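Long-range contact in ABC-type branched-chain amino acid transport systems periplasmic component-like protein (Thermomonospora curvata, PDB 4N03), which probably captures fatty acids outside the membrane and delivers them to an ABC transporter, as a substrate-binding protein of the leucine-binding family: residues A[90-101]-A[117-125]. Residues are numbered along the deposited sequence; the frame is centred on the assembly and turned at random.
Sequences VSIYTELNNNVL and QRIESDKMF
Y93 reaches straight across from helix 86-96 to helix 109-122 and gives its phenol proton to D122, OH to OD2 2.7 Å. With CG anti to the backbone N (chi1 -178°), the ring extends toward the neighbouring helix, nearly coplanar with the carboxylate, and its OH takes the anti lone pair of OD2. The same oxygen accepts a second bond on its syn side from N97, ND2 to OD2 2.9 Å; the bond is almost straight, with OD2 in the amide plane of N97, but comes in 33° out of the carboxylate plane. A water bridges OD1 of D122 and OD1 of N98.

Around the ring, R118 runs antiparallel alongside, its CB 3.6 Å from CE1 of Y93 and its guanidinium plane well tilted from the ring, while CG1 of I119 sits 3.8 Å from CE2 of Y93. In the R118 conformer described here, V90 CG1 lies over one face of the guanidinium, toward its rim. A phenylalanine in place of Y93 would probably keep much of this packing but leave D122 OD2 with N97 as its one protein donor across the contact.

M124, a selenomethionine, bends along its chain, so that SE comes 3.5 Å from L101 O and CE 3.7 Å from CB of N97, beside V100. A second water links L101 O to F125 N, and R336 bonds to the carbonyls of N97, V100, L101 and D122. Segments 90-96 and 117-122 run nearly parallel, 15° apart with axes 11.7 Å apart, in successive helices flanking the parallel sheet of a periplasmic-binding-protein lobe, joined through strand 103-107.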
loop_
_atom_site.group_PDB
_atom_site.type_symbol
_atom_site.label_atom_id
_atom_site.label_comp_id
_atom_site.label_asym_id
_atom_site.label_seq_id
_atom_site.Cartn_x
_atom_site.Cartn_y
_atom_site.Cartn_z
ATOM N N VAL A 90 -9.932 -15.391 -2.679
ATOM C CA VAL A 90 -9.907 -16.435 -3.699
ATOM C C VAL A 90 -11.251 -16.669 -4.385
ATOM O O VAL A 90 -11.345 -16.790 -5.614
ATOM C CB VAL A 90 -9.400 -17.741 -3.150
ATOM C CG1 VAL A 90 -9.519 -18.877 -4.151
ATOM C CG2 VAL A 90 -7.936 -17.635 -2.721
ATOM N N SER A 91 -12.268 -16.821 -3.585
ATOM C CA SER A 91 -13.621 -16.942 -4.077
ATOM C C SER A 91 -13.987 -15.749 -4.975
ATOM O O SER A 91 -14.536 -15.916 -6.057
ATOM C CB SER A 91 -14.579 -17.030 -2.880
ATOM O OG SER A 91 -15.907 -17.225 -3.320
ATOM N N ILE A 92 -13.652 -14.527 -4.520
ATOM C CA ILE A 92 -13.900 -13.321 -5.310
ATOM C C ILE A 92 -13.119 -13.357 -6.608
ATOM O O ILE A 92 -13.647 -13.098 -7.653
ATOM C CB ILE A 92 -13.562 -12.051 -4.529
ATOM C CG1 ILE A 92 -14.679 -11.815 -3.500
ATOM C CG2 ILE A 92 -13.386 -10.845 -5.452
ATOM C CD1 ILE A 92 -14.338 -10.867 -2.374
ATOM N N TYR A 93 -11.836 -13.757 -6.535
ATOM C CA TYR A 93 -11.037 -13.825 -7.737
ATOM C C TYR A 93 -11.728 -14.728 -8.757
ATOM O O TYR A 93 -11.827 -14.398 -9.929
ATOM C CB TYR A 93 -9.612 -14.302 -7.423
ATOM C CG TYR A 93 -8.739 -14.328 -8.653
ATOM C CD1 TYR A 93 -8.696 -15.458 -9.460
ATOM C CD2 TYR A 93 -8.074 -13.206 -9.082
ATOM C CE1 TYR A 93 -7.960 -15.460 -10.637
ATOM C CE2 TYR A 93 -7.324 -13.211 -10.250
ATOM C CZ TYR A 93 -7.271 -14.348 -11.022
ATOM O OH TYR A 93 -6.558 -14.321 -12.186
ATOM N N THR A 94 -12.206 -15.873 -8.325
ATOM C CA THR A 94 -12.778 -16.821 -9.287
ATOM C C THR A 94 -14.106 -16.296 -9.841
ATOM O O THR A 94 -14.486 -16.675 -10.950
ATOM C CB THR A 94 -12.962 -18.182 -8.680
ATOM O OG1 THR A 94 -13.888 -18.082 -7.644
ATOM C CG2 THR A 94 -11.724 -18.731 -8.101
ATOM N N GLU A 95 -14.786 -15.414 -9.113
ATOM C CA GLU A 95 -16.013 -14.765 -9.604
ATOM C C GLU A 95 -15.750 -13.639 -10.594
ATOM O O GLU A 95 -16.651 -13.224 -11.356
ATOM C CB GLU A 95 -16.758 -14.129 -8.449
ATOM C CG GLU A 95 -17.348 -15.034 -7.407
ATOM C CD GLU A 95 -18.082 -14.206 -6.361
ATOM O OE1 GLU A 95 -17.476 -13.810 -5.321
ATOM O OE2 GLU A 95 -19.260 -13.865 -6.615
ATOM N N LEU A 96 -14.545 -13.088 -10.563
ATOM C CA LEU A 96 -14.233 -11.968 -11.418
ATOM C C LEU A 96 -13.406 -12.377 -12.608
ATOM O O LEU A 96 -13.430 -11.659 -13.596
ATOM C CB LEU A 96 -13.395 -10.934 -10.661
ATOM C CG LEU A 96 -14.063 -10.193 -9.528
ATOM C CD1 LEU A 96 -12.996 -9.350 -8.845
ATOM C CD2 LEU A 96 -15.178 -9.341 -10.069
ATOM N N ASN A 97 -12.611 -13.461 -12.531
ATOM C CA ASN A 97 -11.453 -13.564 -13.420
ATOM C C ASN A 97 -11.790 -13.738 -14.880
ATOM O O ASN A 97 -11.005 -13.403 -15.737
ATOM C CB ASN A 97 -10.434 -14.618 -12.959
ATOM C CG ASN A 97 -10.958 -16.044 -13.039
ATOM O OD1 ASN A 97 -12.132 -16.299 -12.810
ATOM N ND2 ASN A 97 -10.060 -16.995 -13.320
ATOM N N ASN A 98 -12.959 -14.282 -15.173
ATOM C CA ASN A 98 -13.274 -14.491 -16.562
ATOM C C ASN A 98 -13.983 -13.294 -17.179
ATOM O O ASN A 98 -14.243 -13.282 -18.379
ATOM C CB ASN A 98 -13.968 -15.836 -16.779
ATOM C CG ASN A 98 -13.010 -17.040 -16.521
ATOM O OD1 ASN A 98 -11.817 -17.034 -16.908
ATOM N ND2 ASN A 98 -13.528 -18.058 -15.859
ATOM N N ASN A 99 -14.280 -12.249 -16.379
ATOM C CA ASN A 99 -15.174 -11.132 -16.788
ATOM C C ASN A 99 -14.652 -9.735 -16.556
ATOM O O ASN A 99 -15.373 -8.771 -16.797
ATOM C CB ASN A 99 -16.603 -11.242 -16.203
ATOM C CG ASN A 99 -16.647 -11.306 -14.689
ATOM O OD1 ASN A 99 -16.652 -10.286 -13.997
ATOM N ND2 ASN A 99 -16.736 -12.526 -14.166
ATOM N N VAL A 100 -13.403 -9.613 -16.096
ATOM C CA VAL A 100 -12.719 -8.344 -15.994
ATOM C C VAL A 100 -11.407 -8.457 -16.752
ATOM O O VAL A 100 -10.806 -9.531 -16.822
ATOM C CB VAL A 100 -12.475 -7.870 -14.533
ATOM C CG1 VAL A 100 -13.785 -7.770 -13.758
ATOM C CG2 VAL A 100 -11.504 -8.736 -13.791
ATOM N N LEU A 101 -10.916 -7.361 -17.265
ATOM C CA LEU A 101 -9.674 -7.382 -17.994
ATOM C C LEU A 101 -8.459 -7.419 -17.076
ATOM O O LEU A 101 -7.468 -8.125 -17.406
ATOM C CB LEU A 101 -9.593 -6.135 -18.904
ATOM C CG LEU A 101 -8.295 -6.047 -19.734
ATOM C CD1 LEU A 101 -8.146 -7.143 -20.746
ATOM C CD2 LEU A 101 -8.280 -4.704 -20.455
ATOM N N GLN A 117 -0.781 -17.820 -8.202
ATOM C CA GLN A 117 -0.683 -18.783 -9.280
ATOM C C GLN A 117 -1.761 -18.582 -10.346
ATOM O O GLN A 117 -1.505 -18.709 -11.540
ATOM C CB GLN A 117 -0.774 -20.222 -8.740
ATOM C CG GLN A 117 0.446 -20.758 -8.103
ATOM C CD GLN A 117 0.313 -22.225 -7.732
ATOM O OE1 GLN A 117 -0.305 -22.543 -6.757
ATOM N NE2 GLN A 117 0.892 -23.108 -8.532
ATOM N N ARG A 118 -2.975 -18.295 -9.905
ATOM C CA ARG A 118 -4.040 -18.039 -10.862
ATOM C C ARG A 118 -3.808 -16.746 -11.682
ATOM O O ARG A 118 -4.054 -16.711 -12.879
ATOM C CB ARG A 118 -5.364 -17.906 -10.132
ATOM C CG ARG A 118 -5.898 -19.219 -9.591
ATOM C CD ARG A 118 -7.214 -18.923 -8.890
ATOM N NE ARG A 118 -7.765 -20.083 -8.216
ATOM C CZ ARG A 118 -7.439 -20.474 -6.993
ATOM N NH1 ARG A 118 -6.515 -19.795 -6.285
ATOM N NH2 ARG A 118 -8.046 -21.551 -6.464
ATOM N N ILE A 119 -3.294 -15.726 -11.016
ATOM C CA ILE A 119 -2.964 -14.469 -11.691
ATOM C C ILE A 119 -1.993 -14.733 -12.807
ATOM O O ILE A 119 -2.131 -14.250 -13.941
ATOM C CB ILE A 119 -2.426 -13.444 -10.678
ATOM C CG1 ILE A 119 -3.577 -12.820 -9.898
ATOM C CG2 ILE A 119 -1.612 -12.355 -11.359
ATOM C CD1 ILE A 119 -3.110 -12.036 -8.689
ATOM N N GLU A 120 -0.990 -15.579 -12.500
ATOM C CA GLU A 120 0.032 -15.871 -13.503
ATOM C C GLU A 120 -0.574 -16.652 -14.693
ATOM O O GLU A 120 -0.323 -16.333 -15.864
ATOM C CB GLU A 120 1.175 -16.657 -12.886
ATOM C CG GLU A 120 2.360 -16.824 -13.826
ATOM C CD GLU A 120 3.215 -15.524 -13.911
ATOM O OE1 GLU A 120 3.298 -14.774 -12.891
ATOM O OE2 GLU A 120 3.805 -15.260 -14.961
ATOM N N SER A 121 -1.401 -17.645 -14.372
ATOM C CA SER A 121 -2.011 -18.466 -15.396
ATOM C C SER A 121 -2.946 -17.662 -16.268
ATOM O O SER A 121 -3.025 -17.831 -17.476
ATOM C CB SER A 121 -2.760 -19.623 -14.742
ATOM O OG SER A 121 -3.336 -20.464 -15.725
ATOM N N ASP A 122 -3.669 -16.750 -15.636
ATOM C CA ASP A 122 -4.686 -15.909 -16.290
ATOM C C ASP A 122 -4.075 -14.699 -16.994
ATOM O O ASP A 122 -4.749 -14.017 -17.756
ATOM C CB ASP A 122 -5.722 -15.451 -15.267
ATOM C CG ASP A 122 -6.626 -16.552 -14.799
ATOM O OD1 ASP A 122 -6.761 -17.591 -15.502
ATOM O OD2 ASP A 122 -7.239 -16.365 -13.750
ATOM N N LYS A 123 -2.806 -14.401 -16.751
ATOM C CA LYS A 123 -2.138 -13.197 -17.242
ATOM C C LYS A 123 -2.863 -11.927 -16.775
ATOM O O LYS A 123 -2.988 -10.945 -17.511
ATOM C CB LYS A 123 -1.990 -13.227 -18.769
ATOM C CG LYS A 123 -1.190 -14.431 -19.266
ATOM C CD LYS A 123 -1.039 -14.420 -20.774
ATOM C CE LYS A 123 0.113 -15.277 -21.270
ATOM N NZ LYS A 123 0.215 -16.653 -20.713
HETATM N N MSE A 124 -3.282 -11.921 -15.523
HETATM C CA MSE A 124 -4.133 -10.846 -14.978
HETATM C C MSE A 124 -3.280 -9.743 -14.424
HETATM O O MSE A 124 -2.673 -9.900 -13.372
HETATM C CB MSE A 124 -4.987 -11.450 -13.854
HETATM C CG MSE A 124 -5.996 -10.435 -13.251
HETATM SE SE MSE A 124 -7.438 -10.006 -14.465
HETATM C CE MSE A 124 -8.592 -11.513 -13.879
ATOM N N PHE A 125 -3.274 -8.580 -15.088
ATOM C CA PHE A 125 -2.573 -7.440 -14.542
ATOM C C PHE A 125 -3.209 -7.025 -13.259
ATOM O O PHE A 125 -4.411 -6.711 -13.244
ATOM C CB PHE A 125 -2.570 -6.281 -15.573
ATOM C CG PHE A 125 -1.872 -5.029 -15.135
ATOM C CD1 PHE A 125 -0.760 -5.055 -14.302
ATOM C CD2 PHE A 125 -2.339 -3.779 -15.567
ATOM C CE1 PHE A 125 -0.136 -3.891 -13.911
ATOM C CE2 PHE A 125 -1.664 -2.636 -15.192
ATOM C CZ PHE A 125 -0.596 -2.670 -14.349
HETATM O O HOH W 1 -9.392 -18.362 -16.130
HETATM O O HOH W 2 -4.841 -7.666 -17.170
#